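Local coordinates for periplasmic binding protein (Veillonella parvula, PDB 4MO9), which probably binds a solute, perhaps an iron-siderophore complex, and delivers it to a membrane transporter, at residues Asp26-Val32 against Gln143-Asp148; Val42-Ser46 against Ile121-Leu125; Phe52-Ala57 against Tyr352-Phe358. The contacts are given in a common frame with arbitrary orientation. Residues are numbered along the deposited sequence.

Contact 1: Asp26-Val32 against Gln143-Asp148; sequences DVTGRTV and QTIYID
Tyr146 (chi1 m) packs its ring against the side chain of Arg30, with Arg30 CD 3.6 Å from Tyr146 CD2 near the ring plane. Tyr146 CE2 lies over one face of the guanidinium. The 143-147 segment is an extended strand. Residues 26-29 form a type I beta turn, closed by Gly29 N to Asp26 O at 3.0 Å; Gly29 has positive phi (96/7). The nearest CA pairs are Asp26-Tyr146 (5.5 Å) and Val27-Ile147 (5.2 Å). Asp26 (chi1 p) accepts at OD2 from Tyr146 N (2.8 Å), and Val27 N donates to Tyr146 O (3.1 Å). Arg30 (chi1 m, chi2 t, chi3 p) donates from NH1 to Thr144 O (2.9 Å) and forms a salt bridge from NH1 to Asp26 OD2 (2.9 Å). Its NH2 and Thr144 N both donate to one water, at 3.0 and 2.8 Å. Val32 CG1 meets Ile145 CG1 at 3.9 Å. Tyr146 OH bonds to Glu130. Thr28 N to Asp26 OD1 (2.9 Å) closes an Asx turn; OD1 also accepts from Thr28 OG1 (2.8 Å) and Arg30 N (3.1 Å). The turn lies in the connection of the 22-25/31-34 beta hairpin, which docks on an outermost strand, 143-147, of the four-stranded parallel sheet.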
loop_
_atom_site.group_PDB
_atom_site.type_symbol
_atom_site.label_atom_id
_atom_site.label_comp_id
_atom_site.label_asym_id
_atom_site.label_seq_id
_atom_site.Cartn_x
_atom_site.Cartn_y
_atom_site.Cartn_z
ATOM N N ASP A 26 -7.502 0.515 -19.880
ATOM C CA ASP A 26 -6.961 0.056 -18.606
ATOM C C ASP A 26 -5.429 0.073 -18.595
ATOM O O ASP A 26 -4.800 0.467 -19.593
ATOM C CB ASP A 26 -7.622 -1.252 -18.100
ATOM C CG ASP A 26 -7.057 -2.530 -18.726
ATOM O OD1 ASP A 26 -6.034 -2.508 -19.458
ATOM O OD2 ASP A 26 -7.644 -3.607 -18.457
ATOM N N VAL A 27 -4.836 -0.311 -17.471
ATOM C CA VAL A 27 -3.392 -0.182 -17.289
ATOM C C VAL A 27 -2.599 -1.075 -18.258
ATOM O O VAL A 27 -1.416 -0.846 -18.466
ATOM C CB VAL A 27 -3.005 -0.458 -15.814
ATOM C CG1 VAL A 27 -2.827 -1.943 -15.596
ATOM C CG2 VAL A 27 -1.728 0.290 -15.416
ATOM N N THR A 28 -3.247 -2.068 -18.878
ATOM C CA THR A 28 -2.537 -2.948 -19.810
ATOM C C THR A 28 -2.783 -2.540 -21.260
ATOM O O THR A 28 -2.265 -3.175 -22.193
ATOM C CB THR A 28 -2.927 -4.442 -19.655
ATOM O OG1 THR A 28 -4.272 -4.635 -20.108
ATOM C CG2 THR A 28 -2.821 -4.893 -18.204
ATOM N N GLY A 29 -3.599 -1.504 -21.453
ATOM C CA GLY A 29 -3.917 -1.052 -22.793
ATOM C C GLY A 29 -5.212 -1.605 -23.348
ATOM O O GLY A 29 -5.515 -1.382 -24.531
ATOM N N ARG A 30 -5.989 -2.318 -22.528
ATOM C CA ARG A 30 -7.258 -2.869 -23.014
ATOM C C ARG A 30 -8.326 -1.793 -23.125
ATOM O O ARG A 30 -8.499 -0.963 -22.213
ATOM C CB ARG A 30 -7.772 -3.999 -22.112
ATOM C CG ARG A 30 -6.859 -5.213 -22.091
ATOM C CD ARG A 30 -7.261 -6.205 -20.992
ATOM N NE ARG A 30 -8.598 -6.779 -21.161
ATOM C CZ ARG A 30 -9.670 -6.403 -20.467
ATOM N NH1 ARG A 30 -9.588 -5.421 -19.580
ATOM N NH2 ARG A 30 -10.829 -7.009 -20.658
ATOM N N THR A 31 -9.034 -1.813 -24.249
ATOM C CA THR A 31 -10.152 -0.916 -24.457
ATOM C C THR A 31 -11.431 -1.549 -23.913
ATOM O O THR A 31 -11.943 -2.542 -24.450
ATOM C CB THR A 31 -10.317 -0.584 -25.947
ATOM O OG1 THR A 31 -9.137 0.095 -26.409
ATOM C CG2 THR A 31 -11.517 0.318 -26.149
ATOM N N VAL A 32 -11.954 -0.959 -22.845
ATOM C CA VAL A 32 -13.106 -1.522 -22.145
ATOM C C VAL A 32 -14.286 -0.552 -22.244
ATOM O O VAL A 32 -14.140 0.642 -21.969
ATOM C CB VAL A 32 -12.747 -1.791 -20.667
ATOM C CG1 VAL A 32 -13.937 -2.367 -19.918
ATOM C CG2 VAL A 32 -11.557 -2.744 -20.570
ATOM N N GLN A 143 -17.705 -6.552 -17.011
ATOM C CA GLN A 143 -16.478 -5.985 -17.577
ATOM C C GLN A 143 -15.301 -6.104 -16.624
ATOM O O GLN A 143 -15.467 -5.987 -15.408
ATOM C CB GLN A 143 -16.693 -4.525 -17.988
ATOM C CG GLN A 143 -17.879 -4.351 -18.941
ATOM C CD GLN A 143 -17.771 -5.253 -20.154
ATOM O OE1 GLN A 143 -16.787 -5.198 -20.899
ATOM N NE2 GLN A 143 -18.778 -6.104 -20.355
ATOM N N THR A 144 -14.113 -6.324 -17.181
ATOM C CA THR A 144 -12.888 -6.391 -16.381
ATOM C C THR A 144 -12.041 -5.149 -16.685
ATOM O O THR A 144 -11.865 -4.783 -17.863
ATOM C CB THR A 144 -12.068 -7.642 -16.748
ATOM O OG1 THR A 144 -12.801 -8.828 -16.395
ATOM C CG2 THR A 144 -10.720 -7.636 -16.044
ATOM N N ILE A 145 -11.532 -4.494 -15.641
ATOM C CA ILE A 145 -10.625 -3.363 -15.812
ATOM C C ILE A 145 -9.355 -3.607 -15.001
ATOM O O ILE A 145 -9.406 -3.684 -13.763
ATOM C CB ILE A 145 -11.294 -2.028 -15.394
ATOM C CG1 ILE A 145 -12.478 -1.720 -16.328
ATOM C CG2 ILE A 145 -10.307 -0.886 -15.443
ATOM C CD1 ILE A 145 -13.146 -0.357 -16.033
ATOM N N TYR A 146 -8.214 -3.750 -15.674
ATOM C CA TYR A 146 -6.957 -4.014 -14.933
ATOM C C TYR A 146 -6.337 -2.728 -14.406
ATOM O O TYR A 146 -6.334 -1.712 -15.098
ATOM C CB TYR A 146 -5.950 -4.765 -15.812
ATOM C CG TYR A 146 -6.420 -6.164 -16.148
ATOM C CD1 TYR A 146 -6.710 -7.076 -15.134
ATOM C CD2 TYR A 146 -6.577 -6.572 -17.464
ATOM C CE1 TYR A 146 -7.150 -8.353 -15.429
ATOM C CE2 TYR A 146 -7.020 -7.850 -17.768
ATOM C CZ TYR A 146 -7.300 -8.732 -16.741
ATOM O OH TYR A 146 -7.741 -10.003 -17.031
ATOM N N ILE A 147 -5.810 -2.775 -13.182
ATOM C CA ILE A 147 -5.150 -1.628 -12.571
ATOM C C ILE A 147 -3.818 -2.129 -11.993
ATOM O O ILE A 147 -3.605 -3.342 -11.880
ATOM C CB ILE A 147 -6.012 -1.017 -11.446
ATOM C CG1 ILE A 147 -6.200 -2.033 -10.311
ATOM C CG2 ILE A 147 -7.381 -0.556 -11.986
ATOM C CD1 ILE A 147 -6.851 -1.444 -9.056
ATOM N N ASP A 148 -2.915 -1.226 -11.627
ATOM C CA ASP A 148 -1.606 -1.694 -11.184
ATOM C C ASP A 148 -0.894 -0.649 -10.340
ATOM O O ASP A 148 -0.110 0.166 -10.850
ATOM C CB ASP A 148 -0.724 -2.119 -12.374
ATOM C CG ASP A 148 0.562 -2.827 -11.936
ATOM O OD1 ASP A 148 0.714 -3.163 -10.735
ATOM O OD2 ASP A 148 1.436 -3.071 -12.796
HETATM O O HOH W 1 -13.742 -6.877 -19.941
#

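Contact 2: Val42-Ser46 against Ile121-Leu125; sequences VLQWS and IPVDL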
loop_
_atom_site.group_PDB
_atom_site.type_symbol
_atom_site.label_atom_id
_atom_site.label_comp_id
_atom_site.label_asym_id
_atom_site.label_seq_id
_atom_site.Cartn_x
_atom_site.Cartn_y
_atom_site.Cartn_z
ATOM N N VAL A 42 -17.649 -5.198 -8.040
ATOM C CA VAL A 42 -17.182 -6.255 -7.130
ATOM C C VAL A 42 -15.727 -5.964 -6.759
ATOM O O VAL A 42 -14.854 -5.895 -7.632
ATOM C CB VAL A 42 -17.278 -7.668 -7.759
ATOM C CG1 VAL A 42 -16.603 -8.704 -6.865
ATOM C CG2 VAL A 42 -18.733 -8.054 -8.008
ATOM N N LEU A 43 -15.471 -5.770 -5.469
ATOM C CA LEU A 43 -14.125 -5.447 -4.990
ATOM C C LEU A 43 -13.236 -6.674 -4.851
ATOM O O LEU A 43 -13.700 -7.754 -4.472
ATOM C CB LEU A 43 -14.210 -4.775 -3.619
ATOM C CG LEU A 43 -15.041 -3.498 -3.551
ATOM C CD1 LEU A 43 -15.168 -3.028 -2.092
ATOM C CD2 LEU A 43 -14.405 -2.421 -4.422
ATOM N N GLN A 44 -11.946 -6.493 -5.135
ATOM C CA GLN A 44 -10.916 -7.466 -4.801
ATOM C C GLN A 44 -9.725 -6.720 -4.204
ATOM O O GLN A 44 -9.490 -5.545 -4.546
ATOM C CB GLN A 44 -10.457 -8.232 -6.043
ATOM C CG GLN A 44 -11.485 -9.174 -6.612
ATOM C CD GLN A 44 -11.716 -10.390 -5.730
ATOM O OE1 GLN A 44 -12.760 -10.511 -5.081
ATOM N NE2 GLN A 44 -10.764 -11.306 -5.724
ATOM N N TRP A 45 -8.989 -7.409 -3.333
ATOM C CA TRP A 45 -7.780 -6.878 -2.671
ATOM C C TRP A 45 -7.962 -5.494 -2.027
ATOM O O TRP A 45 -7.098 -4.622 -2.163
ATOM C CB TRP A 45 -6.597 -6.844 -3.656
ATOM C CG TRP A 45 -6.009 -8.194 -3.921
ATOM C CD1 TRP A 45 -6.564 -9.414 -3.606
ATOM C CD2 TRP A 45 -4.744 -8.477 -4.545
ATOM N NE1 TRP A 45 -5.709 -10.434 -3.997
ATOM C CE2 TRP A 45 -4.594 -9.883 -4.575
ATOM C CE3 TRP A 45 -3.725 -7.677 -5.076
ATOM C CZ2 TRP A 45 -3.454 -10.505 -5.114
ATOM C CZ3 TRP A 45 -2.595 -8.297 -5.613
ATOM C CH2 TRP A 45 -2.472 -9.699 -5.626
ATOM N N SER A 46 -9.068 -5.296 -1.312
ATOM C CA SER A 46 -9.315 -4.016 -0.654
ATOM C C SER A 46 -8.223 -3.678 0.364
ATOM O O SER A 46 -7.855 -4.510 1.205
ATOM C CB SER A 46 -10.705 -3.985 -0.014
ATOM O OG SER A 46 -11.690 -4.029 -1.037
ATOM N N ILE A 121 -9.252 -5.509 -11.362
ATOM C CA ILE A 121 -8.309 -6.564 -10.988
ATOM C C ILE A 121 -6.880 -6.061 -11.055
ATOM O O ILE A 121 -6.432 -5.607 -12.106
ATOM C CB ILE A 121 -8.447 -7.781 -11.924
ATOM C CG1 ILE A 121 -9.842 -8.398 -11.791
ATOM C CG2 ILE A 121 -7.360 -8.830 -11.608
ATOM C CD1 ILE A 121 -10.053 -9.179 -10.468
ATOM N N PRO A 122 -6.143 -6.135 -9.936
ATOM C CA PRO A 122 -4.727 -5.767 -10.020
ATOM C C PRO A 122 -3.963 -6.683 -10.982
ATOM O O PRO A 122 -4.272 -7.882 -11.092
ATOM C CB PRO A 122 -4.226 -5.973 -8.577
ATOM C CG PRO A 122 -5.463 -5.740 -7.728
ATOM C CD PRO A 122 -6.576 -6.387 -8.548
ATOM N N VAL A 123 -2.993 -6.119 -11.698
ATOM C CA VAL A 123 -2.144 -6.913 -12.590
ATOM C C VAL A 123 -1.497 -8.105 -11.879
ATOM O O VAL A 123 -1.369 -9.189 -12.455
ATOM C CB VAL A 123 -1.077 -6.018 -13.269
ATOM C CG1 VAL A 123 0.046 -6.850 -13.878
ATOM C CG2 VAL A 123 -1.738 -5.128 -14.337
ATOM N N ASP A 124 -1.088 -7.917 -10.625
ATOM C CA ASP A 124 -0.484 -9.020 -9.866
ATOM C C ASP A 124 -1.471 -10.176 -9.648
ATOM O O ASP A 124 -1.072 -11.292 -9.303
ATOM C CB ASP A 124 0.061 -8.514 -8.523
ATOM C CG ASP A 124 1.437 -7.865 -8.654
ATOM O OD1 ASP A 124 1.856 -7.572 -9.802
ATOM O OD2 ASP A 124 2.103 -7.648 -7.609
ATOM N N LEU A 125 -2.756 -9.899 -9.856
ATOM C CA LEU A 125 -3.819 -10.888 -9.687
ATOM C C LEU A 125 -4.386 -11.347 -11.050
ATOM O O LEU A 125 -5.191 -12.286 -11.124
ATOM C CB LEU A 125 -4.934 -10.288 -8.803
ATOM C CG LEU A 125 -6.112 -11.170 -8.359
ATOM C CD1 LEU A 125 -5.635 -12.400 -7.603
ATOM C CD2 LEU A 125 -7.072 -10.358 -7.491
#
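This is an apolar contact between the segments that follow two neighbouring parallel strands, 41-42 and 118-122, at the ligand pocket, to which Trp45 belongs. Residues 42-46 leave strand 41-42 on the way to helix 52-59. Residues 121-125 pass from strand 118-122 into the start of helix 123-132. Trp45 has the largest buried area. Leu125 CD2 sits over its indole face, 3.9 Å from the centroid of the five-membered ring and 15° off the normal, a CH-pi contact. Leu125 CD1 also reaches Trp45 CZ2 at 3.8 Å. Pro122 CG packs 3.7 Å from Trp45 CE3, and Asp124 CB lies 3.9 Å from Trp45 CZ3. Deeper in, Gln44 CG meets Ile121 CD1 at 4.1 Å. Leu125 N bonds to Pro122 O (2.8 Å) where the strand passes into the helix. Trp45 also meets the ring of His150 and touches the bound trimethylamine oxide. No hydrogen bond crosses between the segments, so on this side the indole is held by apolar and CH-pi packing, consistent with a pocket wall without directional polar bonds here.

Contact 3: Phe52-Ala57 against Tyr352-Phe358; sequences FFTISA and YDKFLPF
Ala57, Phe53 and Leu356 have the most surface covered here. Residues 52-57 are helical, with Ser56 N to Phe52 O at 2.9 Å and Ala57 N to Phe53 O at 3.0 Å. Residues 352-358 come from the end of helix 344-355. They leave it through extended Leu356 (phi/psi -88/143), turn at Pro357 (-81/6) and are extended again at Phe358. Leu356 N bonds to Tyr352 O at 3.1 Å. The closest CA pair is Ala57-Phe355, at 4.6 Å. Ala57 CB touches Phe355 CB at 3.7 Å, and Ala57 CA makes a CA-H...O contact with Phe355 O at 3.5 Å. The small alanine side chain is consistent with this close backbone approach. Arg173 joins the two sides: it bonds to Ala57 O and, weakly, to Phe355 O. The contact packs the first helix after strand 41-42 against the end of the chain's last helix, 344-355, and the residues after it, so distant parts of the solute-binding protein fold meet in a buried core. Leu356 (chi1 m, chi2 t) places CD2 4.0 Å from Ala57 CB and 3.8 Å from Ser56 CB. Its CD1 lies 4.1 Å from Phe53 CD2 (chi1 m). Tyr352 OH is 4.1 Å from Phe53 CE2. Pro357 CD approaches Ser56 O at 3.5 Å. Phe358 (chi1 m) meets Phe52 (chi1 t) at CZ to CZ, 3.9 Å, and stacks with Phe85. Ser56 OG, near the Phe358 ring plane, donates to Phe52 O at 2.9 Å.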
loop_
_atom_site.group_PDB
_atom_site.type_symbol
_atom_site.label_atom_id
_atom_site.label_comp_id
_atom_site.label_asym_id
_atom_site.label_seq_id
_atom_site.Cartn_x
_atom_site.Cartn_y
_atom_site.Cartn_z
ATOM N N PHE A 52 -10.480 -0.381 -3.785
ATOM C CA PHE A 52 -11.246 0.159 -2.645
ATOM C C PHE A 52 -10.903 1.589 -2.225
ATOM O O PHE A 52 -11.786 2.453 -2.148
ATOM C CB PHE A 52 -11.156 -0.753 -1.419
ATOM C CG PHE A 52 -11.813 -0.167 -0.198
ATOM C CD1 PHE A 52 -11.050 0.433 0.804
ATOM C CD2 PHE A 52 -13.199 -0.192 -0.062
ATOM C CE1 PHE A 52 -11.661 0.988 1.923
ATOM C CE2 PHE A 52 -13.820 0.362 1.057
ATOM C CZ PHE A 52 -13.042 0.954 2.052
ATOM N N PHE A 53 -9.634 1.852 -1.925
ATOM C CA PHE A 53 -9.255 3.196 -1.483
ATOM C C PHE A 53 -9.450 4.227 -2.588
ATOM O O PHE A 53 -9.849 5.360 -2.317
ATOM C CB PHE A 53 -7.812 3.231 -0.995
ATOM C CG PHE A 53 -7.667 2.930 0.469
ATOM C CD1 PHE A 53 -6.914 1.850 0.893
ATOM C CD2 PHE A 53 -8.288 3.728 1.418
ATOM C CE1 PHE A 53 -6.775 1.565 2.244
ATOM C CE2 PHE A 53 -8.147 3.450 2.777
ATOM C CZ PHE A 53 -7.396 2.370 3.185
ATOM N N THR A 54 -9.157 3.855 -3.829
ATOM C CA THR A 54 -9.415 4.772 -4.949
ATOM C C THR A 54 -10.906 5.075 -5.082
ATOM O O THR A 54 -11.314 6.241 -5.225
ATOM C CB THR A 54 -8.847 4.214 -6.260
ATOM O OG1 THR A 54 -7.461 3.879 -6.056
ATOM C CG2 THR A 54 -8.969 5.239 -7.390
ATOM N N ILE A 55 -11.732 4.036 -5.018
ATOM C CA ILE A 55 -13.173 4.238 -5.131
ATOM C C ILE A 55 -13.687 5.137 -4.001
ATOM O O ILE A 55 -14.475 6.063 -4.245
ATOM C CB ILE A 55 -13.926 2.888 -5.191
ATOM C CG1 ILE A 55 -13.537 2.142 -6.470
ATOM C CG2 ILE A 55 -15.428 3.092 -5.123
ATOM C CD1 ILE A 55 -14.197 0.741 -6.632
ATOM N N SER A 56 -13.218 4.897 -2.775
ATOM C CA SER A 56 -13.650 5.706 -1.638
ATOM C C SER A 56 -13.227 7.153 -1.844
ATOM O O SER A 56 -13.964 8.075 -1.510
ATOM C CB SER A 56 -13.047 5.173 -0.337
ATOM O OG SER A 56 -13.374 3.809 -0.141
ATOM N N ALA A 57 -12.036 7.353 -2.399
ATOM C CA ALA A 57 -11.527 8.703 -2.631
ATOM C C ALA A 57 -12.325 9.434 -3.710
ATOM O O ALA A 57 -12.446 10.664 -3.682
ATOM C CB ALA A 57 -10.053 8.644 -3.003
ATOM N N TYR A 352 -6.359 11.915 3.197
ATOM C CA TYR A 352 -7.604 11.618 3.912
ATOM C C TYR A 352 -8.535 12.831 3.955
ATOM O O TYR A 352 -9.713 12.722 3.586
ATOM C CB TYR A 352 -7.329 11.147 5.345
ATOM C CG TYR A 352 -7.089 9.661 5.487
ATOM C CD1 TYR A 352 -5.881 9.092 5.100
ATOM C CD2 TYR A 352 -8.064 8.831 6.026
ATOM C CE1 TYR A 352 -5.650 7.726 5.228
ATOM C CE2 TYR A 352 -7.855 7.462 6.152
ATOM C CZ TYR A 352 -6.641 6.914 5.763
ATOM O OH TYR A 352 -6.424 5.549 5.887
ATOM N N ASP A 353 -8.021 13.966 4.434
ATOM C CA ASP A 353 -8.830 15.185 4.574
ATOM C C ASP A 353 -9.506 15.579 3.258
ATOM O O ASP A 353 -10.692 15.912 3.229
ATOM C CB ASP A 353 -7.973 16.360 5.064
ATOM C CG ASP A 353 -7.595 16.257 6.542
ATOM O OD1 ASP A 353 -8.226 15.475 7.290
ATOM O OD2 ASP A 353 -6.659 16.977 6.952
ATOM N N LYS A 354 -8.745 15.528 2.168
ATOM C CA LYS A 354 -9.233 15.962 0.857
ATOM C C LYS A 354 -10.199 15.000 0.170
ATOM O O LYS A 354 -11.182 15.447 -0.434
ATOM C CB LYS A 354 -8.066 16.253 -0.094
ATOM C CG LYS A 354 -7.443 17.635 0.063
ATOM C CD LYS A 354 -6.207 17.803 -0.830
ATOM C CE LYS A 354 -6.556 17.718 -2.318
ATOM N NZ LYS A 354 -7.339 18.892 -2.804
ATOM N N PHE A 355 -9.930 13.693 0.248
ATOM C CA PHE A 355 -10.630 12.724 -0.615
ATOM C C PHE A 355 -11.438 11.636 0.096
ATOM O O PHE A 355 -12.477 11.209 -0.410
ATOM C CB PHE A 355 -9.634 12.033 -1.545
ATOM C CG PHE A 355 -8.839 12.980 -2.391
ATOM C CD1 PHE A 355 -9.475 13.834 -3.281
ATOM C CD2 PHE A 355 -7.451 13.005 -2.308
ATOM C CE1 PHE A 355 -8.744 14.710 -4.069
ATOM C CE2 PHE A 355 -6.712 13.878 -3.102
ATOM C CZ PHE A 355 -7.363 14.730 -3.980
ATOM N N LEU A 356 -10.956 11.176 1.250
ATOM C CA LEU A 356 -11.560 10.006 1.890
ATOM C C LEU A 356 -12.727 10.353 2.822
ATOM O O LEU A 356 -12.715 11.375 3.508
ATOM C CB LEU A 356 -10.494 9.170 2.615
ATOM C CG LEU A 356 -9.502 8.464 1.683
ATOM C CD1 LEU A 356 -8.390 7.743 2.461
ATOM C CD2 LEU A 356 -10.226 7.476 0.777
ATOM N N PRO A 357 -13.756 9.497 2.830
ATOM C CA PRO A 357 -14.898 9.666 3.729
ATOM C C PRO A 357 -14.603 9.135 5.138
ATOM O O PRO A 357 -15.514 9.094 5.970
ATOM C CB PRO A 357 -15.974 8.805 3.075
ATOM C CG PRO A 357 -15.214 7.701 2.414
ATOM C CD PRO A 357 -13.906 8.319 1.952
ATOM N N PHE A 358 -13.366 8.731 5.392
ATOM C CA PHE A 358 -12.983 8.206 6.705
ATOM C C PHE A 358 -12.057 9.207 7.394
ATOM O O PHE A 358 -11.218 9.825 6.729
ATOM C CB PHE A 358 -12.275 6.852 6.549
ATOM C CG PHE A 358 -12.978 5.902 5.603
ATOM C CD1 PHE A 358 -14.226 5.382 5.920
ATOM C CD2 PHE A 358 -12.383 5.525 4.408
ATOM C CE1 PHE A 358 -14.877 4.511 5.050
ATOM C CE2 PHE A 358 -13.022 4.658 3.532
ATOM C CZ PHE A 358 -14.273 4.149 3.855
#

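Overall arrangement
Contacts 1 and 2 both reach the parallel sheet, through strands 143-147 and 118-122, with centres 12 Å apart. The strands are neighbours, with a probable hydrogen bond from Ile121 N to Ile145 O (3.0 Å). Another, Val123 N to Ile147 O (2.8 Å), continues the pairing to the start of helix 123-132. Contact 2 is nested within the chain loop closed by contact 1. Contact 3 lies about 17 Å from contact 2, centre to centre, yet the two touch: Ser46 OG packs 3.3 Å from Phe52 CB. Contacts 1 and 3 do not touch. Trimethylamine oxide lies closest to contact 2, about 4 Å from the Trp45 side chain. It is about 11 Å from that of Phe52 and 12 Å from that of Ile147.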